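Local coordinates for protein dipicolinate synthase subunit A (Bacillus halodurans, PDB 3D4O) that probably serves, with a partner subunit, as a dinucleotide-dependent oxidoreductase in the synthesis of dipicolinate, the calcium-chelating acid of bacterial spores, at residues 161-166 / 192-197; 169-174 / 179-184. All coordinates share one frame; numbering follows the deposited sequence. Where two conformers were deposited one is given.

Contact 1: 161-166 / 192-197; sequences LGLGRV and ARIAEM. With EDO (1,2-ethanediol), chain L.
Leu-163 reaches out of the loop at the start of helix 165-176 and sets its two methyls on adjacent residues of helix 188-196. Its first torsion carries CG anti to the backbone N (chi1 -164°), and the fork at CG then divides the contact. Leu-163 CD1 lies 4.0 Å from Ile-194 CG1, where the two side chains run antiparallel. Leu-163 CD2 rests 3.9 Å from Arg-193 CG, and here the two side chains are roughly perpendicular.

Arg-193 gives only its aliphatic root to this packing. Bends at chi2 and chi3 turn its guanidinium away from Leu-163, to Glu-196 one helical turn further on, in a salt bridge of 2.8 Å between Arg-193 NH1 and Glu-196 OE1. The oxygen lies almost in the guanidinium plane, yet it is approached from well above the carboxylate plane. No hydrogen bond spans the two segments, so apolar contact alone joins them; Met-168 of helix 165-176 also packs against both Leu-163 and Arg-193.

Gly-162 and Gly-164 flank Leu-163 in a GxGxxG pattern completed by Gly-167, consistent with the glycine-rich dinucleotide-binding turn of a Rossmann fold, its central leucine anchored on the helix after the second strand.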
# COMPACT_ATOMS: atom_id res chain seq x y z
N LEU C 161 12.50 0.68 13.96
CA LEU C 161 13.40 1.28 14.95
C LEU C 161 12.53 2.07 15.90
O LEU C 161 11.84 3.02 15.49
CB LEU C 161 14.43 2.18 14.29
CG LEU C 161 15.28 1.49 13.22
CD1 LEU C 161 16.29 2.49 12.63
CD2 LEU C 161 15.99 0.24 13.70
N GLY C 162 12.49 1.58 17.13
CA GLY C 162 11.71 2.17 18.21
C GLY C 162 10.46 1.40 18.53
O GLY C 162 9.78 0.90 17.64
N LEU C 163 10.19 1.24 19.83
CA LEU C 163 8.99 0.57 20.23
C LEU C 163 8.14 1.50 21.11
O LEU C 163 7.60 1.13 22.16
CB LEU C 163 9.22 -0.78 20.87
CG LEU C 163 7.90 -1.57 20.87
CD1 LEU C 163 7.76 -2.50 19.63
CD2 LEU C 163 7.80 -2.38 22.11
N GLY C 164 8.06 2.74 20.64
CA GLY C 164 7.18 3.72 21.25
C GLY C 164 5.74 3.50 20.77
O GLY C 164 5.39 2.42 20.24
N ARG C 165 4.94 4.54 20.91
CA ARG C 165 3.50 4.46 20.60
C ARG C 165 3.26 4.09 19.16
O ARG C 165 2.34 3.33 18.84
CB ARG C 165 2.77 5.77 20.98
CG ARG C 165 2.89 6.11 22.50
CD ARG C 165 2.58 7.56 22.85
NE ARG C 165 3.29 8.51 21.98
CZ ARG C 165 3.12 9.83 22.00
NH1 ARG C 165 2.29 10.39 22.86
NH2 ARG C 165 3.78 10.58 21.15
N VAL C 166 4.10 4.58 18.27
CA VAL C 166 3.87 4.30 16.87
C VAL C 166 4.51 2.98 16.42
O VAL C 166 3.93 2.17 15.67
CB VAL C 166 4.43 5.40 15.99
CG1 VAL C 166 4.29 5.01 14.51
CG2 VAL C 166 3.71 6.76 16.31
N ALA C 192 12.28 -6.75 25.74
CA ALA C 192 11.55 -7.89 26.31
C ALA C 192 10.20 -7.99 25.62
O ALA C 192 9.77 -9.07 25.24
CB ALA C 192 11.34 -7.74 27.79
N ARG C 193 9.55 -6.83 25.48
CA ARG C 193 8.21 -6.75 24.88
C ARG C 193 8.24 -7.23 23.43
O ARG C 193 7.36 -7.97 22.96
CB ARG C 193 7.66 -5.32 24.99
CG ARG C 193 6.22 -5.07 24.45
CD ARG C 193 5.14 -6.03 24.97
NE ARG C 193 4.89 -5.83 26.39
CZ ARG C 193 4.28 -6.70 27.16
NH1 ARG C 193 3.93 -7.87 26.67
NH2 ARG C 193 4.12 -6.44 28.43
N ILE C 194 9.24 -6.78 22.70
CA ILE C 194 9.42 -7.18 21.30
C ILE C 194 9.45 -8.72 21.18
O ILE C 194 8.87 -9.32 20.29
CB ILE C 194 10.74 -6.60 20.69
CG1 ILE C 194 10.65 -5.07 20.56
CG2 ILE C 194 11.04 -7.23 19.31
CD1 ILE C 194 12.02 -4.31 20.64
N ALA C 195 10.14 -9.34 22.11
CA ALA C 195 10.31 -10.79 22.16
C ALA C 195 8.96 -11.40 22.43
O ALA C 195 8.52 -12.34 21.75
CB ALA C 195 11.28 -11.19 23.26
N GLU C 196 8.31 -10.85 23.45
CA GLU C 196 6.97 -11.31 23.80
C GLU C 196 6.00 -11.21 22.63
O GLU C 196 5.10 -12.00 22.48
CB GLU C 196 6.40 -10.56 25.01
CG GLU C 196 5.02 -10.99 25.42
CD GLU C 196 3.93 -10.30 24.61
OE1 GLU C 196 4.11 -9.13 24.22
OE2 GLU C 196 2.90 -10.92 24.38
N MSE C 197 6.19 -10.23 21.78
CA MSE C 197 5.35 -10.09 20.59
C MSE C 197 5.77 -11.04 19.43
O MSE C 197 5.18 -11.02 18.35
CB MSE C 197 5.34 -8.63 20.14
CG MSE C 197 4.70 -7.71 21.17
SE MSE C 197 4.87 -5.80 20.76
CE MSE C 197 3.77 -5.80 19.14
C1 EDO L . 3.21 -9.43 16.51
O1 EDO L . 2.82 -9.68 17.86
C2 EDO L . 2.30 -10.22 15.55
O2 EDO L . 1.58 -9.28 14.77

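Contact 2: 169-174 / 179-184; sequences SVARKF and AKVKVG. With EDO (1,2-ethanediol), chain L.
Ala-171 and Phe-174, one turn apart on helix 165-176, face Val-181 and Val-183 of strand 180-185 across the second half of a Rossmann beta-alpha-beta unit. The helix runs nearly antiparallel to the strand, at 161°, as expected where the chain returns to lay a second parallel strand beside strand 157-161. The segment axes approach to 8.6 Å, consistent with the small Ala-171 facing the sheet. Ala-171 CB sits 3.8 Å from Val-183 CG2.

Val-181 can be followed outward. Its CB points toward the helix and forks into two methyls. Val-181 CG1, anti to the backbone N (chi1 175°), comes within 4.3 Å of Ala-171 CB. Val-181 CG2, beside the backbone N, lies 3.8 Å from Phe-174 CB and is equally close to Phe-174 C. Phe-174 thus meets the strand with the root of its side chain, while the rest of the side chain packs on Ile-218 of strand 216-219 and on Thr-141 and Ile-142 of helix 127-148.

Lys-173 packs on His-154 of the second subunit. A 1,2-ethanediol, probably from the crystallisation liquor, bridges Arg-172 O, by a weak hydrogen bond, and Met-197 O.

Where the chain turns back into the strand, Ala-179 CB approaches Phe-174 CB to 4.2 Å, and a backbone bond closes the turn: Ala-179 N donates to Phe-174 O over 3.1 Å, with an angle of 154° at the hydrogen.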
# COMPACT_ATOMS: atom_id res chain seq x y z
N SER C 169 2.72 -0.15 16.97
CA SER C 169 1.58 -0.39 16.05
C SER C 169 2.05 -0.80 14.66
O SER C 169 1.43 -1.60 13.98
CB SER C 169 0.77 0.89 15.88
OG SER C 169 0.22 1.28 17.11
N VAL C 170 3.16 -0.20 14.28
CA VAL C 170 3.76 -0.39 12.97
C VAL C 170 4.35 -1.78 12.88
O VAL C 170 4.10 -2.52 11.94
CB VAL C 170 4.81 0.69 12.65
CG1 VAL C 170 5.73 0.26 11.49
CG2 VAL C 170 4.11 2.05 12.35
N ALA C 171 5.11 -2.14 13.89
CA ALA C 171 5.78 -3.45 13.89
C ALA C 171 4.75 -4.59 13.90
O ALA C 171 4.84 -5.55 13.13
CB ALA C 171 6.74 -3.55 15.05
N ARG C 172 3.71 -4.41 14.70
CA ARG C 172 2.65 -5.42 14.86
C ARG C 172 1.98 -5.74 13.51
O ARG C 172 1.70 -6.89 13.17
CB ARG C 172 1.63 -4.94 15.91
CG ARG C 172 0.59 -5.97 16.33
CD ARG C 172 -0.29 -5.51 17.56
NE ARG C 172 0.20 -5.85 18.92
CZ ARG C 172 0.59 -4.95 19.84
NH1 ARG C 172 0.58 -3.67 19.53
NH2 ARG C 172 0.97 -5.35 21.08
N LYS C 173 1.72 -4.70 12.76
CA LYS C 173 1.08 -4.83 11.45
C LYS C 173 2.01 -5.42 10.37
O LYS C 173 1.57 -6.13 9.52
CB LYS C 173 0.45 -3.50 11.01
CG LYS C 173 -0.85 -3.30 11.75
CD LYS C 173 -1.60 -2.02 11.38
CE LYS C 173 -3.10 -2.09 11.84
NZ LYS C 173 -3.43 -2.30 13.26
N PHE C 174 3.29 -5.11 10.40
CA PHE C 174 4.15 -5.72 9.39
C PHE C 174 4.23 -7.22 9.67
O PHE C 174 4.19 -8.04 8.74
CB PHE C 174 5.52 -5.06 9.29
CG PHE C 174 5.54 -3.90 8.36
CD1 PHE C 174 5.80 -4.10 7.01
CD2 PHE C 174 5.24 -2.63 8.79
CE1 PHE C 174 5.77 -3.06 6.12
CE2 PHE C 174 5.22 -1.58 7.92
CZ PHE C 174 5.50 -1.78 6.57
N ALA C 179 5.68 -10.31 7.27
CA ALA C 179 7.10 -9.90 7.26
C ALA C 179 7.86 -10.55 8.42
O ALA C 179 7.28 -10.95 9.39
CB ALA C 179 7.25 -8.40 7.33
N LYS C 180 9.16 -10.69 8.27
CA LYS C 180 10.02 -11.19 9.36
C LYS C 180 10.54 -9.91 9.96
O LYS C 180 11.42 -9.25 9.43
CB LYS C 180 11.12 -12.10 8.86
CG LYS C 180 10.58 -13.41 8.33
CD LYS C 180 11.61 -14.18 7.51
CE LYS C 180 11.04 -15.55 7.05
NZ LYS C 180 9.70 -15.44 6.39
N VAL C 181 9.92 -9.57 11.07
CA VAL C 181 10.13 -8.31 11.69
C VAL C 181 11.10 -8.32 12.83
O VAL C 181 11.05 -9.15 13.73
CB VAL C 181 8.81 -7.75 12.25
CG1 VAL C 181 9.08 -6.46 13.01
CG2 VAL C 181 7.74 -7.55 11.13
N LYS C 182 12.00 -7.36 12.78
CA LYS C 182 12.94 -7.18 13.87
C LYS C 182 12.77 -5.75 14.32
O LYS C 182 12.50 -4.88 13.51
CB LYS C 182 14.38 -7.48 13.48
CG LYS C 182 14.93 -6.68 12.33
CD LYS C 182 16.47 -6.83 12.22
CE LYS C 182 16.91 -8.21 11.81
NZ LYS C 182 18.42 -8.40 11.67
N VAL C 183 12.83 -5.55 15.63
CA VAL C 183 12.65 -4.23 16.20
C VAL C 183 13.87 -3.84 17.04
O VAL C 183 14.37 -4.58 17.89
CB VAL C 183 11.34 -4.13 17.05
CG1 VAL C 183 11.09 -2.62 17.47
CG2 VAL C 183 10.11 -4.67 16.29
N GLY C 184 14.35 -2.65 16.74
CA GLY C 184 15.50 -2.07 17.45
C GLY C 184 15.09 -1.06 18.50
O GLY C 184 14.24 -0.22 18.27
C1 EDO L . 3.21 -9.43 16.51
O1 EDO L . 2.82 -9.68 17.86
C2 EDO L . 2.30 -10.22 15.55
O2 EDO L . 1.58 -9.28 14.77

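The centres of contact 1 and contact 2 lie about 8 Å apart in one Rossmann-type domain, and both draw on helix 165-176. Along the chain the order is 161-166, 169-174, 179-184, 192-197, so contact 2 falls wholly between the two halves of contact 1. Together they fasten helix 165-176 and its leading loop to strand 180-185 and the following helix 188-196. They also touch directly: Gly-162 N lies 2.8 Å from Gly-184 O, a probable hydrogen bond between neighbouring strand ends, and Ile-194 CD1 packs on Val-183 O. The glycine-rich loop is thereby tied to both strand and helix beside the probable dinucleotide site.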